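Local coordinates for ancillary protein 2 (Streptococcus pyogenes, PDB 4C0Z), which sits at the pilus tip and mediates adhesion to host cells by binding surface targets covalently through reactive thioester bonds, one of them in this N-terminal domain, at residues K36-L41 / D122-I127; D23-G28 / P63-S68; N112-I117 / L183-P188. All blocks are in the same frame, centred on the assembly; numbering follows the deposited sequence.

Interaction 1: K36-L41 / D122-I127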
ATOM      1  N   LYS I  36      11.948   5.772  10.193  1.00 37.58           N
ATOM      2  CA  LYS I  36      11.557   4.389  10.477  1.00 36.49           C
ATOM      3  C   LYS I  36      10.146   4.121   9.997  1.00 37.30           C
ATOM      4  O   LYS I  36       9.249   4.938  10.218  1.00 36.95           O
ATOM      5  CB  LYS I  36      11.713   4.070  11.971  1.00 39.00           C
ATOM      6  CG  LYS I  36      13.161   3.862  12.382  1.00 48.33           C
ATOM      7  CD  LYS I  36      13.282   3.446  13.836  1.00 51.27           C
ATOM      8  CE  LYS I  36      14.722   3.236  14.226  1.00 69.46           C
ATOM      9  NZ  LYS I  36      14.849   2.795  15.640  1.00 79.76           N
ATOM     10  N   THR I  37       9.952   2.980   9.336  1.00 33.71           N
ATOM     11  CA  THR I  37       8.661   2.560   8.772  1.00 32.84           C
ATOM     12  C   THR I  37       7.686   1.973   9.825  1.00 36.62           C
ATOM     13  O   THR I  37       6.832   1.152   9.476  1.00 36.93           O
ATOM     14  CB  THR I  37       8.890   1.566   7.610  1.00 34.64           C
ATOM     15  OG1 THR I  37       9.750   0.506   8.065  1.00 34.67           O
ATOM     16  CG2 THR I  37       9.444   2.237   6.366  1.00 28.23           C
ATOM     17  N   TYR I  38       7.782   2.413  11.086  1.00 31.46           N
ATOM     18  CA  TYR I  38       6.863   1.929  12.105  1.00 31.51           C
ATOM     19  C   TYR I  38       5.549   2.725  12.034  1.00 33.12           C
ATOM     20  O   TYR I  38       5.513   3.830  11.491  1.00 26.77           O
ATOM     21  CB  TYR I  38       7.470   2.093  13.510  1.00 34.11           C
ATOM     22  CG  TYR I  38       8.547   1.106  13.894  1.00 37.89           C
ATOM     23  CD1 TYR I  38       8.341  -0.268  13.768  1.00 41.37           C
ATOM     24  CD2 TYR I  38       9.721   1.533  14.517  1.00 38.35           C
ATOM     25  CE1 TYR I  38       9.306  -1.186  14.186  1.00 44.83           C
ATOM     26  CE2 TYR I  38      10.693   0.625  14.937  1.00 39.63           C
ATOM     27  CZ  TYR I  38      10.481  -0.736  14.776  1.00 46.53           C
ATOM     28  OH  TYR I  38      11.459  -1.631  15.182  1.00 45.41           O
ATOM     29  N   HIS I  39       4.475   2.140  12.584  1.00 33.04           N
ATOM     30  CA  HIS I  39       3.162   2.762  12.721  1.00 32.66           C
ATOM     31  C   HIS I  39       2.588   2.327  14.026  1.00 36.86           C
ATOM     32  O   HIS I  39       2.912   1.240  14.518  1.00 36.15           O
ATOM     33  CB  HIS I  39       2.200   2.372  11.564  1.00 32.30           C
ATOM     34  CG  HIS I  39       2.722   2.772  10.226  1.00 34.08           C
ATOM     35  ND1 HIS I  39       2.599   4.068   9.766  1.00 34.13           N
ATOM     36  CD2 HIS I  39       3.449   2.055   9.336  1.00 35.65           C
ATOM     37  CE1 HIS I  39       3.242   4.102   8.614  1.00 33.27           C
ATOM     38  NE2 HIS I  39       3.750   2.907   8.305  1.00 34.32           N
ATOM     39  N   ASN I  40       1.720   3.171  14.590  1.00 33.30           N
ATOM     40  CA  ASN I  40       0.986   2.859  15.794  1.00 34.92           C
ATOM     41  C   ASN I  40      -0.336   3.583  15.669  1.00 37.95           C
ATOM     42  O   ASN I  40      -0.528   4.666  16.207  1.00 37.11           O
ATOM     43  CB  ASN I  40       1.756   3.203  17.082  1.00 32.69           C
ATOM     44  CG  ASN I  40       1.148   2.572  18.310  1.00 54.55           C
ATOM     45  OD1 ASN I  40      -0.025   2.152  18.332  1.00 47.69           O
ATOM     46  ND2 ASN I  40       1.933   2.495  19.375  1.00 48.35           N
ATOM     47  N   LEU I  41      -1.224   2.992  14.890  1.00 35.07           N
ATOM     48  CA  LEU I  41      -2.529   3.555  14.581  1.00 33.28           C
ATOM     49  C   LEU I  41      -3.483   3.459  15.724  1.00 39.95           C
ATOM     50  O   LEU I  41      -3.539   2.443  16.432  1.00 40.18           O
ATOM     51  CB  LEU I  41      -3.122   2.955  13.295  1.00 31.62           C
ATOM     52  CG  LEU I  41      -2.185   2.866  12.083  1.00 33.23           C
ATOM     53  CD1 LEU I  41      -2.803   2.066  10.960  1.00 33.48           C
ATOM     54  CD2 LEU I  41      -1.739   4.233  11.614  1.00 31.92           C
ATOM     55  N   ASP I 122       9.400  -6.627  20.691  1.00 64.32           N
ATOM     56  CA  ASP I 122       9.296  -5.205  21.065  1.00 62.47           C
ATOM     57  C   ASP I 122       7.971  -4.619  20.555  1.00 61.34           C
ATOM     58  O   ASP I 122       7.537  -5.027  19.478  1.00 60.12           O
ATOM     59  CB  ASP I 122      10.508  -4.412  20.544  1.00 62.88           C
ATOM     60  CG  ASP I 122      11.851  -4.893  21.086  1.00 78.50           C
ATOM     61  OD1 ASP I 122      11.872  -5.498  22.184  1.00 81.75           O
ATOM     62  OD2 ASP I 122      12.883  -4.646  20.423  1.00 86.97           O
ATOM     63  N   PRO I 123       7.286  -3.733  21.334  1.00 56.20           N
ATOM     64  CA  PRO I 123       5.943  -3.243  20.931  1.00 53.67           C
ATOM     65  C   PRO I 123       5.733  -2.847  19.463  1.00 54.49           C
ATOM     66  O   PRO I 123       4.786  -3.339  18.842  1.00 52.62           O
ATOM     67  CB  PRO I 123       5.710  -2.061  21.861  1.00 55.23           C
ATOM     68  CG  PRO I 123       6.481  -2.380  23.067  1.00 61.99           C
ATOM     69  CD  PRO I 123       7.674  -3.182  22.648  1.00 58.58           C
ATOM     70  N   LEU I 124       6.609  -1.990  18.896  1.00 50.52           N
ATOM     71  CA  LEU I 124       6.482  -1.526  17.508  1.00 46.33           C
ATOM     72  C   LEU I 124       6.675  -2.649  16.501  1.00 50.89           C
ATOM     73  O   LEU I 124       5.995  -2.666  15.476  1.00 50.38           O
ATOM     74  CB  LEU I 124       7.395  -0.328  17.221  1.00 44.31           C
ATOM     75  CG  LEU I 124       7.048   0.963  17.971  1.00 47.24           C
ATOM     76  CD1 LEU I 124       8.225   1.933  17.954  1.00 47.11           C
ATOM     77  CD2 LEU I 124       5.760   1.608  17.426  1.00 46.58           C
ATOM     78  N   ASN I 125       7.543  -3.625  16.827  1.00 49.10           N
ATOM     79  CA  ASN I 125       7.765  -4.815  16.000  1.00 48.98           C
ATOM     80  C   ASN I 125       6.541  -5.739  16.068  1.00 50.61           C
ATOM     81  O   ASN I 125       6.201  -6.371  15.072  1.00 49.15           O
ATOM     82  CB  ASN I 125       9.028  -5.559  16.454  1.00 50.75           C
ATOM     83  CG  ASN I 125      10.327  -4.880  16.110  1.00 58.40           C
ATOM     84  OD1 ASN I 125      10.418  -4.111  15.160  1.00 50.27           O
ATOM     85  ND2 ASN I 125      11.382  -5.191  16.848  1.00 49.20           N
ATOM     86  N   ALA I 126       5.881  -5.796  17.237  1.00 48.03           N
ATOM     87  CA  ALA I 126       4.688  -6.621  17.461  1.00 49.16           C
ATOM     88  C   ALA I 126       3.500  -6.053  16.678  1.00 48.79           C
ATOM     89  O   ALA I 126       2.767  -6.819  16.049  1.00 45.00           O
ATOM     90  CB  ALA I 126       4.378  -6.732  18.954  1.00 52.18           C
ATOM     91  N   ILE I 127       3.361  -4.703  16.660  1.00 46.36           N
ATOM     92  CA  ILE I 127       2.330  -4.003  15.874  1.00 45.08           C
ATOM     93  C   ILE I 127       2.568  -4.303  14.376  1.00 48.10           C
ATOM     94  O   ILE I 127       1.631  -4.631  13.653  1.00 47.80           O
ATOM     95  CB  ILE I 127       2.328  -2.472  16.146  1.00 46.06           C
ATOM     96  CG1 ILE I 127       1.800  -2.169  17.540  1.00 48.07           C
ATOM     97  CG2 ILE I 127       1.495  -1.731  15.092  1.00 43.88           C
ATOM     98  CD1 ILE I 127       2.232  -0.816  18.129  1.00 51.83           C
TER
HETATM   99  O   HOH W   1       4.803  -0.827  13.870  1.00 36.14           O
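Tyr38 and Leu124 bring the irregular segment 36-41 against the first turn of helix 123-138, their CA atoms 6.4 Å apart, while Asn40 faces Ile127 one helical turn on. In this thioester domain the contact joins the loop entering barrel strand 41-44 to the helical part. CG of Tyr38 stands beside the backbone N (chi1 -75°), and Leu124 CB lies over the middle of one ring face, a CH-pi contact 3.6 Å from the ring centroid; Leu124 CD1 lies 3.8 Å from Tyr38 CD2. At the ring edge Tyr38 OH donates to Asn125 OD1 at 2.7 Å, approaching from above the amide plane, 38° out of it. The amide has a second hold, since Asn125 ND2 bonds Gln163. Between the backbones, water 1 accepts from His39 N and donates to Leu124 O (2.7 Å). The His39 side chain starts away from the helix; its ring stacks on Phe62, of the spermidine pocket, and ND1 bonds Asp23 OD2. Asn40 has its own polar partners, OD1 on Gln52 and Lys42 and ND2 on Tyr29. Ile127 CD1 meets the Asn40 amide, 3.6 Å from both CG and ND2, and Ile127 CG2 lies 3.3 Å from His39 O.

Interaction 2: D23-G28 / P63-S68. With GOL (glycerol), chain B.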
ATOM      1  N   ASP I  23      -2.038   8.173  13.148  1.00 25.86           N
ATOM      2  CA  ASP I  23      -0.856   7.407  13.447  1.00 25.10           C
ATOM      3  C   ASP I  23      -0.181   8.114  14.689  1.00 29.59           C
ATOM      4  O   ASP I  23       0.210   9.278  14.594  1.00 30.85           O
ATOM      5  CB  ASP I  23       0.085   7.381  12.214  1.00 24.69           C
ATOM      6  CG  ASP I  23       1.246   6.402  12.328  1.00 29.73           C
ATOM      7  OD1 ASP I  23       1.341   5.697  13.362  1.00 31.20           O
ATOM      8  OD2 ASP I  23       1.992   6.260  11.349  1.00 35.76           O
ATOM      9  N   SER I  24      -0.074   7.409  15.825  1.00 27.27           N
ATOM     10  CA  SER I  24       0.559   7.933  17.036  1.00 31.14           C
ATOM     11  C   SER I  24       2.100   7.776  17.006  1.00 36.47           C
ATOM     12  O   SER I  24       2.782   8.323  17.886  1.00 35.73           O
ATOM     13  CB  SER I  24      -0.039   7.309  18.294  1.00 36.99           C
ATOM     14  OG  SER I  24       0.374   5.960  18.449  1.00 46.74           O
ATOM     15  N   TYR I  25       2.657   7.051  15.994  1.00 32.40           N
ATOM     16  CA  TYR I  25       4.108   6.953  15.856  1.00 32.71           C
ATOM     17  C   TYR I  25       4.494   8.258  15.156  1.00 35.01           C
ATOM     18  O   TYR I  25       4.538   8.346  13.932  1.00 32.17           O
ATOM     19  CB  TYR I  25       4.543   5.713  15.039  1.00 33.34           C
ATOM     20  CG  TYR I  25       6.051   5.570  15.009  1.00 33.46           C
ATOM     21  CD1 TYR I  25       6.763   5.240  16.160  1.00 37.20           C
ATOM     22  CD2 TYR I  25       6.772   5.821  13.847  1.00 31.57           C
ATOM     23  CE1 TYR I  25       8.151   5.124  16.142  1.00 38.32           C
ATOM     24  CE2 TYR I  25       8.160   5.709  13.817  1.00 33.42           C
ATOM     25  CZ  TYR I  25       8.843   5.342  14.964  1.00 40.79           C
ATOM     26  OH  TYR I  25      10.210   5.251  14.946  1.00 41.77           O
ATOM     27  N   SER I  26       4.709   9.287  15.979  1.00 34.07           N
ATOM     28  CA  SER I  26       4.908  10.675  15.599  1.00 33.46           C
ATOM     29  C   SER I  26       5.770  11.371  16.692  1.00 38.14           C
ATOM     30  O   SER I  26       6.028  10.766  17.724  1.00 37.22           O
ATOM     31  CB  SER I  26       3.529  11.323  15.537  1.00 37.10           C
ATOM     32  OG  SER I  26       3.578  12.659  15.084  1.00 49.80           O
ATOM     33  N   LYS I  27       6.198  12.632  16.472  1.00 38.22           N
ATOM     34  CA  LYS I  27       6.996  13.395  17.452  1.00 41.14           C
ATOM     35  C   LYS I  27       6.355  13.315  18.840  1.00 48.01           C
ATOM     36  O   LYS I  27       5.151  13.541  18.988  1.00 47.61           O
ATOM     37  CB  LYS I  27       7.150  14.876  17.038  1.00 45.12           C
ATOM     38  CG  LYS I  27       8.272  15.134  16.037  1.00 63.41           C
ATOM     39  CD  LYS I  27       8.387  16.621  15.727  1.00 71.62           C
ATOM     40  CE  LYS I  27       9.491  16.924  14.750  1.00 76.75           C
ATOM     41  NZ  LYS I  27      10.794  17.037  15.436  1.00 87.83           N
ATOM     42  N   GLY I  28       7.144  12.932  19.832  1.00 47.06           N
ATOM     43  CA  GLY I  28       6.643  12.760  21.192  1.00 48.31           C
ATOM     44  C   GLY I  28       6.566  11.300  21.608  1.00 54.65           C
ATOM     45  O   GLY I  28       6.584  10.990  22.806  1.00 57.47           O
ATOM     46  N   PRO I  63      -3.285   6.911   7.553  1.00 30.01           N
ATOM     47  CA  PRO I  63      -3.784   8.065   8.324  1.00 30.62           C
ATOM     48  C   PRO I  63      -2.589   8.967   8.704  1.00 33.21           C
ATOM     49  O   PRO I  63      -1.471   8.481   8.910  1.00 32.21           O
ATOM     50  CB  PRO I  63      -4.424   7.410   9.561  1.00 33.56           C
ATOM     51  CG  PRO I  63      -4.672   5.978   9.157  1.00 37.01           C
ATOM     52  CD  PRO I  63      -3.512   5.645   8.279  1.00 30.87           C
ATOM     53  N   SER I  64      -2.814  10.274   8.724  1.00 28.72           N
ATOM     54  CA  SER I  64      -1.806  11.268   9.080  1.00 29.26           C
ATOM     55  C   SER I  64      -1.328  11.082  10.525  1.00 32.55           C
ATOM     56  O   SER I  64      -2.073  10.590  11.379  1.00 30.15           O
ATOM     57  CB  SER I  64      -2.372  12.682   8.959  1.00 30.79           C
ATOM     58  OG  SER I  64      -2.866  12.965   7.666  1.00 35.61           O
ATOM     59  N   LYS I  65      -0.086  11.509  10.784  1.00 29.31           N
ATOM     60  CA  LYS I  65       0.509  11.497  12.132  1.00 30.75           C
ATOM     61  C   LYS I  65      -0.269  12.446  13.037  1.00 35.61           C
ATOM     62  O   LYS I  65      -0.845  13.414  12.540  1.00 35.49           O
ATOM     63  CB  LYS I  65       1.992  11.887  12.060  1.00 32.00           C
ATOM     64  CG  LYS I  65       2.808  10.811  11.338  1.00 38.38           C
ATOM     65  CD  LYS I  65       4.295  11.036  11.456  1.00 50.79           C
ATOM     66  CE  LYS I  65       5.090   9.977  10.712  1.00 60.92           C
ATOM     67  NZ  LYS I  65       4.762   8.585  11.146  1.00 63.87           N
ATOM     68  N   SER I  66      -0.314  12.157  14.349  1.00 32.68           N
ATOM     69  CA  SER I  66      -1.063  12.960  15.321  1.00 34.13           C
ATOM     70  C   SER I  66      -0.671  14.431  15.371  1.00 37.80           C
ATOM     71  O   SER I  66      -1.518  15.251  15.705  1.00 39.52           O
ATOM     72  CB  SER I  66      -1.002  12.346  16.719  1.00 38.60           C
ATOM     73  OG  SER I  66       0.336  12.053  17.070  1.00 50.93           O
ATOM     74  N   ASP I  67       0.575  14.778  15.013  1.00 33.29           N
ATOM     75  CA  ASP I  67       1.012  16.184  15.039  1.00 34.04           C
ATOM     76  C   ASP I  67       0.824  16.913  13.684  1.00 37.19           C
ATOM     77  O   ASP I  67       1.353  18.007  13.488  1.00 36.87           O
ATOM     78  CB  ASP I  67       2.459  16.284  15.549  1.00 35.45           C
ATOM     79  CG  ASP I  67       3.527  15.864  14.549  1.00 45.02           C
ATOM     80  OD1 ASP I  67       3.240  14.980  13.683  1.00 45.76           O
ATOM     81  OD2 ASP I  67       4.665  16.365  14.660  1.00 51.82           O
ATOM     82  N   SER I  68       0.106  16.287  12.744  1.00 34.34           N
ATOM     83  CA  SER I  68      -0.181  16.895  11.437  1.00 32.76           C
ATOM     84  C   SER I  68      -1.341  17.872  11.615  1.00 32.90           C
ATOM     85  O   SER I  68      -2.161  17.683  12.504  1.00 31.95           O
ATOM     86  CB  SER I  68      -0.549  15.816  10.411  1.00 35.55           C
ATOM     87  OG  SER I  68      -0.999  16.359   9.179  1.00 41.81           O
TER
HETATM   88  C1  GOL B1220       8.089  14.864  11.147  1.00 73.04           C
HETATM   89  O1  GOL B1220       9.252  14.967  11.966  1.00 73.23           O
HETATM   90  C2  GOL B1220       6.829  14.954  11.978  1.00 71.04           C
HETATM   91  O2  GOL B1220       5.686  14.955  11.116  1.00 74.66           O
HETATM   92  C3  GOL B1220       6.781  13.748  12.882  1.00 65.01           C
HETATM   93  O3  GOL B1220       5.636  13.741  13.712  1.00 59.48           O
HETATM   94  O   HOH W   2       1.611   7.844   8.846  1.00 50.72           O
HETATM   95  O   HOH W   3       2.807  13.393  17.716  1.00 44.32           O
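Asp23 and Lys65 form a single beta bridge, CA atoms 4.5 Å apart, between the end of strand 19-23 and the irregular segment 63-68, the two segments running in nearly the same direction. Asp23 grips both residues flanking Lys65, as in a parallel bridge: its N donates to Ser64 O (3.0 Å, nearly straight at 171°), and Ser66 N donates to Asp23 O. This is the tight part, to which buried Ser26 belongs, its OG 3.5 Å from Lys65 CB. The Asp23 and Lys65 side chains lie side by side, and a bend at the end of the lysine (chi4 -56°) sets NZ 2.8 Å from Tyr25 O, almost in line with that C=O bond. The salt bridge from Lys65 NZ to Asp23 OD2 is long, 3.6 Å. That carboxylate has closer partners: OD1 accepts from Tyr25 N in an Asx turn and from Asn40 N, while OD2 takes His39 ND1 and water 2, which also donates to Pro63 O.

Toward solvent the fit loosens around Lys27 and Asp67. There a glycerol, probably from the crystallisation liquor, accepts from Lys27 N and donates through O3 to Asp67 OD1 (2.7 Å), and water 3 links Ser26 OG, Ser66 OG and Lys27 O. The contact ties the loop after strand 19-23 to the one after strand 51-56, with Pro63 packed on Leu41 of strand 41-44 and on Gln72 and Tyr74 of strand 72-78.

Interaction 3: N112-I117 / L183-P188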
ATOM      1  N   ASN I 112      -3.169  -7.450  22.970  1.00 69.86           N
ATOM      2  CA  ASN I 112      -3.887  -8.516  23.668  1.00 72.22           C
ATOM      3  C   ASN I 112      -3.027  -9.744  23.954  1.00 79.15           C
ATOM      4  O   ASN I 112      -2.961 -10.173  25.110  1.00 83.04           O
ATOM      5  CB  ASN I 112      -5.186  -8.884  22.965  1.00 67.47           C
ATOM      6  CG  ASN I 112      -6.256  -9.365  23.934  1.00 87.00           C
ATOM      7  OD1 ASN I 112      -6.603  -8.680  24.891  1.00 69.25           O
ATOM      8  ND2 ASN I 112      -6.808 -10.554  23.700  1.00 81.53           N
ATOM      9  N   ASP I 113      -2.357 -10.294  22.926  1.00 73.61           N
ATOM     10  CA  ASP I 113      -1.421 -11.426  23.023  1.00 76.42           C
ATOM     11  C   ASP I 113      -1.861 -12.532  24.033  1.00 85.58           C
ATOM     12  O   ASP I 113      -1.049 -12.974  24.846  1.00 87.52           O
ATOM     13  CB  ASP I 113      -0.028 -10.858  23.389  1.00 77.68           C
ATOM     14  CG  ASP I 113       1.128 -11.833  23.296  1.00 92.31           C
ATOM     15  OD1 ASP I 113       1.078 -12.733  22.423  1.00 93.64           O
ATOM     16  OD2 ASP I 113       2.095 -11.678  24.072  1.00 98.79           O
ATOM     17  N   ARG I 114      -3.150 -12.935  24.024  1.00 84.39           N
ATOM     18  CA  ARG I 114      -3.697 -13.891  24.998  1.00 89.63           C
ATOM     19  C   ARG I 114      -2.960 -15.253  25.020  1.00 96.32           C
ATOM     20  O   ARG I 114      -2.865 -15.840  26.092  1.00101.61           O
ATOM     21  CB  ARG I 114      -5.229 -14.060  24.820  1.00 92.14           C
ATOM     22  CG  ARG I 114      -5.972 -14.878  25.907  1.00108.36           C
ATOM     23  CD  ARG I 114      -6.568 -14.086  27.074  1.00119.32           C
ATOM     24  NE  ARG I 114      -8.024 -14.256  27.227  1.00116.60           N
ATOM     25  CZ  ARG I 114      -8.667 -14.459  28.376  1.00122.04           C
ATOM     26  NH1 ARG I 114      -7.994 -14.577  29.510  1.00116.40           N
ATOM     27  NH2 ARG I 114      -9.988 -14.579  28.392  1.00 99.50           N
ATOM     28  N   ASN I 115      -2.395 -15.724  23.893  1.00 90.43           N
ATOM     29  CA  ASN I 115      -1.702 -17.018  23.884  1.00 94.04           C
ATOM     30  C   ASN I 115      -0.162 -16.910  23.804  1.00 97.70           C
ATOM     31  O   ASN I 115       0.523 -17.914  23.566  1.00 99.43           O
ATOM     32  CB  ASN I 115      -2.258 -17.940  22.801  1.00 92.74           C
ATOM     33  CG  ASN I 115      -3.662 -18.409  23.087  1.00107.81           C
ATOM     34  OD1 ASN I 115      -3.917 -19.176  24.023  1.00109.18           O
ATOM     35  ND2 ASN I 115      -4.602 -17.963  22.278  1.00 92.40           N
ATOM     36  N   GLY I 116       0.353 -15.708  24.062  1.00 91.70           N
ATOM     37  CA  GLY I 116       1.782 -15.413  24.099  1.00 90.41           C
ATOM     38  C   GLY I 116       2.543 -15.552  22.796  1.00 90.80           C
ATOM     39  O   GLY I 116       3.764 -15.720  22.828  1.00 90.54           O
ATOM     40  N   ILE I 117       1.850 -15.462  21.640  1.00 84.50           N
ATOM     41  CA  ILE I 117       2.481 -15.546  20.312  1.00 81.40           C
ATOM     42  C   ILE I 117       3.500 -14.396  20.115  1.00 82.26           C
ATOM     43  O   ILE I 117       4.556 -14.613  19.513  1.00 80.56           O
ATOM     44  CB  ILE I 117       1.409 -15.613  19.175  1.00 81.79           C
ATOM     45  CG1 ILE I 117       0.660 -16.970  19.198  1.00 85.55           C
ATOM     46  CG2 ILE I 117       2.000 -15.308  17.779  1.00 77.42           C
ATOM     47  CD1 ILE I 117      -0.523 -17.062  18.236  1.00 91.26           C
ATOM     48  N   LEU I 183      -4.609 -23.436  20.060  1.00104.41           N
ATOM     49  CA  LEU I 183      -4.158 -22.720  21.259  1.00103.86           C
ATOM     50  C   LEU I 183      -5.145 -22.804  22.426  1.00111.73           C
ATOM     51  O   LEU I 183      -6.342 -22.950  22.175  1.00111.95           O
ATOM     52  CB  LEU I 183      -3.831 -21.255  20.921  1.00 97.40           C
ATOM     53  CG  LEU I 183      -2.652 -21.029  19.987  1.00 98.20           C
ATOM     54  CD1 LEU I 183      -2.667 -19.623  19.453  1.00 92.31           C
ATOM     55  CD2 LEU I 183      -1.323 -21.320  20.670  1.00102.06           C
ATOM     56  N   PRO I 184      -4.676 -22.722  23.702  1.00112.01           N
ATOM     57  CA  PRO I 184      -5.603 -22.871  24.844  1.00116.30           C
ATOM     58  C   PRO I 184      -6.720 -21.837  24.955  1.00117.12           C
ATOM     59  O   PRO I 184      -7.835 -22.203  25.331  1.00120.50           O
ATOM     60  CB  PRO I 184      -4.681 -22.821  26.067  1.00121.20           C
ATOM     61  CG  PRO I 184      -3.329 -23.133  25.549  1.00124.53           C
ATOM     62  CD  PRO I 184      -3.283 -22.570  24.172  1.00113.62           C
ATOM     63  N   ASN I 185      -6.434 -20.567  24.640  1.00107.31           N
ATOM     64  CA  ASN I 185      -7.430 -19.505  24.738  1.00104.41           C
ATOM     65  C   ASN I 185      -8.015 -19.132  23.373  1.00103.26           C
ATOM     66  O   ASN I 185      -7.301 -18.615  22.512  1.00 97.81           O
ATOM     67  CB  ASN I 185      -6.847 -18.280  25.446  1.00102.64           C
ATOM     68  CG  ASN I 185      -6.272 -18.567  26.810  1.00122.21           C
ATOM     69  OD1 ASN I 185      -6.960 -19.050  27.704  1.00117.25           O
ATOM     70  ND2 ASN I 185      -4.996 -18.265  26.997  1.00113.89           N
ATOM     71  N   GLN I 186      -9.316 -19.411  23.177  1.00101.07           N
ATOM     72  CA  GLN I 186     -10.039 -19.099  21.937  1.00 96.99           C
ATOM     73  C   GLN I 186     -10.821 -17.782  22.100  1.00 97.37           C
ATOM     74  O   GLN I 186     -11.147 -17.416  23.228  1.00 99.01           O
ATOM     75  CB  GLN I 186     -10.983 -20.257  21.546  1.00102.02           C
ATOM     76  CG  GLN I 186     -10.279 -21.586  21.217  1.00115.61           C
ATOM     77  CD  GLN I 186      -9.481 -21.565  19.927  1.00132.04           C
ATOM     78  OE1 GLN I 186     -10.025 -21.462  18.821  1.00125.08           O
ATOM     79  NE2 GLN I 186      -8.167 -21.697  20.040  1.00122.87           N
ATOM     80  N   VAL I 187     -11.104 -17.066  20.984  1.00 89.76           N
ATOM     81  CA  VAL I 187     -11.846 -15.792  20.993  1.00 86.46           C
ATOM     82  C   VAL I 187     -13.235 -15.959  21.653  1.00 95.61           C
ATOM     83  O   VAL I 187     -14.074 -16.710  21.141  1.00 96.40           O
ATOM     84  CB  VAL I 187     -11.960 -15.129  19.591  1.00 84.53           C
ATOM     85  CG1 VAL I 187     -12.680 -13.781  19.655  1.00 81.30           C
ATOM     86  CG2 VAL I 187     -10.593 -14.964  18.957  1.00 80.77           C
ATOM     87  N   PRO I 188     -13.496 -15.261  22.782  1.00 94.69           N
ATOM     88  CA  PRO I 188     -14.828 -15.357  23.399  1.00 99.03           C
ATOM     89  C   PRO I 188     -15.858 -14.499  22.651  1.00102.20           C
ATOM     90  O   PRO I 188     -15.474 -13.638  21.861  1.00 96.84           O
ATOM     91  CB  PRO I 188     -14.582 -14.846  24.818  1.00102.85           C
ATOM     92  CG  PRO I 188     -13.469 -13.836  24.652  1.00101.58           C
ATOM     93  CD  PRO I 188     -12.615 -14.330  23.522  1.00 93.91           C
TER
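Asn115 reaches across to Leu183 and Asn185, its CA 6.3 Å from that of Asn185, in a surface contact between two loops beside the helices of this thioester domain, made by an asparagine amide that pairs with peptide backbone. Asn115 stands third in the type I beta turn from Asp113 to Gly116. From the backbone outward, its CB first meets the methyl groups of Leu183, CD1 the nearer. CG is beside the backbone N (chi1 -69°) and rests on Leu183 CB at 3.6 Å. The amide then forks toward Asn185. OD1 accepts from Asn185 N at 2.9 Å, the donor in the carbonyl plane and on a lone pair, with Pro184 CD close by. ND2 donates to Asn185 O at 2.8 Å, in the plane of its own amide and almost straight (174°). One flat group thus satisfies both the N-H and the C=O of a single residue, which fixes its rotation; ND2 also bonds Asn108 OD1.

The Asn185 side chain replies more feebly: its ND2 makes weak hydrogen bonds to Asn115 OD1 and to Arg114 O (3.4 Å), while its CB packs against Arg114 CG at 3.5 Å. The arginine's NE bonds Tyr107 OH. On the buried side, Ile117 CD1 touches Leu183 CD1 at 3.6 Å. The contact pins the loop between helices 98-108 and 123-138 to the one leading from helix 177-181 into strand 191-198, with Ile117 and Leu183 both packed on Asn108 of helix 98-108 and Arg173 of helix 161-174.

Overall arrangement
Interactions 1 and 2 adjoin, centres 13 Å apart, and share the loop between strands 19-23 and 41-44: Asn40 O lies 2.7 Å from Ser24 OG, a probable hydrogen bond, and Tyr38 O packs on Tyr25 CD2. Both border the reactive site of Cys55 and Gln204, the residues of the thioester cross-link, where spermidine is bound in this crystal: the side chains of His39 and Pro63 are about 7 and 6 Å from a bound spermidine. Interaction 3 lies 21 Å, centre to centre, from interaction 1 and 30 Å from interaction 2, on the opposite side of the chain's centre from the latter. Helix 123-138, entered in interaction 1, follows the loop of interaction 3.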